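Local coordinates for protein type I site-specific restriction-modification system, R (Restriction) subunit (PDB 3H1T) that probably binds and hydrolyses ATP and binds DNA as the restriction subunit of a type I restriction-modification enzyme, here an N-terminal fragment carrying the helicase-like motor, at residues A[332-337]-A[351-356]. Numbering follows the deposited sequence.
Sequences AFQIGM and RYFGNP
Phe-353 lies against Gly-336 in a parallel, RecA-like sheet of the P-loop NTPase type, a compact example of how a residue near the C-terminal end of helix 347-352 is docked on an inner strand. Gly-336 CA sits over one face of the Phe-353 ring, 4.2 Å from its centroid and 16° off the ring normal, a CH-pi contact in which the glycine backbone itself meets the ring. The ring edge reaches the strand as well, with Phe-353 CE1 4.4 Å from Gln-334 CB.

The polar part of the contact lies alongside. Tyr-352 OH donates to Gln-334 OE1 at 3.2 Å, in the carbonyl plane on a lone pair, with a C=O...donor angle of 128°. Gln-334, extended beyond CG, crosses Tyr-352 at about a right angle, yet its amide plane is turned only 19° from the phenol ring.

The CA–CB bond of Phe-353 points toward strand 333-338, and CG is anti to the carbonyl carbon. The other face of this ring carries Tyr-352 CD1, 3.6 Å above the plane and over the centre, so the ring is sandwiched between its own neighbour and the strand. Leu-202 and Ile-308 of the flanking strands and Leu-326 of helix 323-328 also touch Phe-353. Arg-200 makes a cation-pi contact with the Tyr-352 ring, and Gln-334 NE2, which may thereby help to orient the amide, makes a weak hydrogen bond to Leu-326 O.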
loop_
_atom_site.group_PDB
_atom_site.type_symbol
_atom_site.label_atom_id
_atom_site.label_comp_id
_atom_site.label_asym_id
_atom_site.label_seq_id
_atom_site.Cartn_x
_atom_site.Cartn_y
_atom_site.Cartn_z
ATOM N N ALA A 332 2.456 6.410 25.669
ATOM C CA ALA A 332 1.500 5.598 24.921
ATOM C C ALA A 332 2.260 4.956 23.768
ATOM O O ALA A 332 3.092 5.612 23.130
ATOM C CB ALA A 332 0.360 6.471 24.387
ATOM N N PHE A 333 2.007 3.672 23.518
ATOM C CA PHE A 333 2.685 2.998 22.413
ATOM C C PHE A 333 2.279 3.754 21.162
ATOM O O PHE A 333 1.128 4.184 21.038
ATOM C CB PHE A 333 2.257 1.534 22.277
ATOM C CG PHE A 333 3.016 0.586 23.166
ATOM C CD1 PHE A 333 2.662 0.427 24.504
ATOM C CD2 PHE A 333 4.079 -0.164 22.663
ATOM C CE1 PHE A 333 3.343 -0.467 25.335
ATOM C CE2 PHE A 333 4.785 -1.074 23.492
ATOM C CZ PHE A 333 4.410 -1.224 24.831
ATOM N N GLN A 334 3.216 3.917 20.233
ATOM C CA GLN A 334 2.935 4.651 19.009
ATOM C C GLN A 334 3.311 3.921 17.723
ATOM O O GLN A 334 4.468 3.527 17.545
ATOM C CB GLN A 334 3.655 6.003 19.069
ATOM C CG GLN A 334 3.134 6.927 20.170
ATOM C CD GLN A 334 4.014 8.135 20.391
ATOM O OE1 GLN A 334 4.674 8.613 19.464
ATOM N NE2 GLN A 334 4.023 8.650 21.620
ATOM N N ILE A 335 2.338 3.743 16.827
ATOM C CA ILE A 335 2.588 3.087 15.538
ATOM C C ILE A 335 2.385 4.095 14.422
ATOM O O ILE A 335 1.286 4.627 14.224
ATOM C CB ILE A 335 1.623 1.872 15.240
ATOM C CG1 ILE A 335 2.038 0.648 16.049
ATOM C CG2 ILE A 335 1.668 1.502 13.751
ATOM C CD1 ILE A 335 1.819 0.833 17.495
ATOM N N GLY A 336 3.449 4.362 13.692
ATOM C CA GLY A 336 3.348 5.290 12.593
ATOM C C GLY A 336 3.311 4.581 11.250
ATOM O O GLY A 336 4.014 3.590 11.011
HETATM N N MSE A 337 2.469 5.077 10.355
HETATM C CA MSE A 337 2.372 4.502 9.028
HETATM C C MSE A 337 2.712 5.619 8.053
HETATM O O MSE A 337 2.335 6.769 8.267
HETATM C CB MSE A 337 0.963 3.966 8.776
HETATM C CG MSE A 337 0.443 3.063 9.891
HETATM SE SE MSE A 337 -1.051 1.957 9.382
HETATM C CE MSE A 337 -2.460 3.294 9.303
ATOM N N ARG A 351 13.673 8.821 11.769
ATOM C CA ARG A 351 14.506 9.078 12.943
ATOM C C ARG A 351 13.652 8.985 14.202
ATOM O O ARG A 351 14.071 8.441 15.218
ATOM C CB ARG A 351 15.145 10.468 12.852
ATOM C CG ARG A 351 16.344 10.534 11.920
ATOM C CD ARG A 351 16.731 11.958 11.557
ATOM N NE ARG A 351 17.921 12.013 10.720
ATOM C CZ ARG A 351 18.110 12.903 9.752
ATOM N NH1 ARG A 351 17.170 13.814 9.509
ATOM N NH2 ARG A 351 19.232 12.884 9.026
ATOM N N TYR A 352 12.444 9.520 14.135
ATOM C CA TYR A 352 11.552 9.471 15.282
ATOM C C TYR A 352 10.968 8.076 15.512
ATOM O O TYR A 352 11.009 7.569 16.628
ATOM C CB TYR A 352 10.427 10.496 15.115
ATOM C CG TYR A 352 9.494 10.594 16.298
ATOM C CD1 TYR A 352 8.400 9.736 16.425
ATOM C CD2 TYR A 352 9.711 11.541 17.299
ATOM C CE1 TYR A 352 7.542 9.822 17.529
ATOM C CE2 TYR A 352 8.869 11.637 18.405
ATOM C CZ TYR A 352 7.793 10.779 18.521
ATOM O OH TYR A 352 6.998 10.860 19.643
ATOM N N PHE A 353 10.448 7.439 14.461
ATOM C CA PHE A 353 9.857 6.109 14.608
ATOM C C PHE A 353 10.837 4.966 14.401
ATOM O O PHE A 353 10.559 3.834 14.776
ATOM C CB PHE A 353 8.671 5.940 13.652
ATOM C CG PHE A 353 7.506 6.827 13.969
ATOM C CD1 PHE A 353 6.647 6.529 15.027
ATOM C CD2 PHE A 353 7.248 7.958 13.193
ATOM C CE1 PHE A 353 5.539 7.348 15.306
ATOM C CE2 PHE A 353 6.150 8.782 13.462
ATOM C CZ PHE A 353 5.292 8.474 14.522
ATOM N N GLY A 354 11.981 5.257 13.802
ATOM C CA GLY A 354 12.963 4.214 13.575
ATOM C C GLY A 354 12.727 3.490 12.265
ATOM O O GLY A 354 11.828 3.849 11.506
ATOM N N ASN A 355 13.527 2.470 11.982
ATOM C CA ASN A 355 13.352 1.742 10.744
ATOM C C ASN A 355 12.070 0.930 10.740
ATOM O O ASN A 355 11.676 0.354 11.757
ATOM C CB ASN A 355 14.550 0.850 10.476
ATOM C CG ASN A 355 15.771 1.648 10.084
ATOM O OD1 ASN A 355 15.671 2.636 9.340
ATOM N ND2 ASN A 355 16.932 1.221 10.560
ATOM N N PRO A 356 11.399 0.888 9.583
ATOM C CA PRO A 356 10.142 0.164 9.389
ATOM C C PRO A 356 10.186 -1.315 9.766
ATOM O O PRO A 356 11.183 -1.992 9.531
ATOM C CB PRO A 356 9.848 0.390 7.904
ATOM C CG PRO A 356 11.235 0.512 7.294
ATOM C CD PRO A 356 11.924 1.397 8.299
#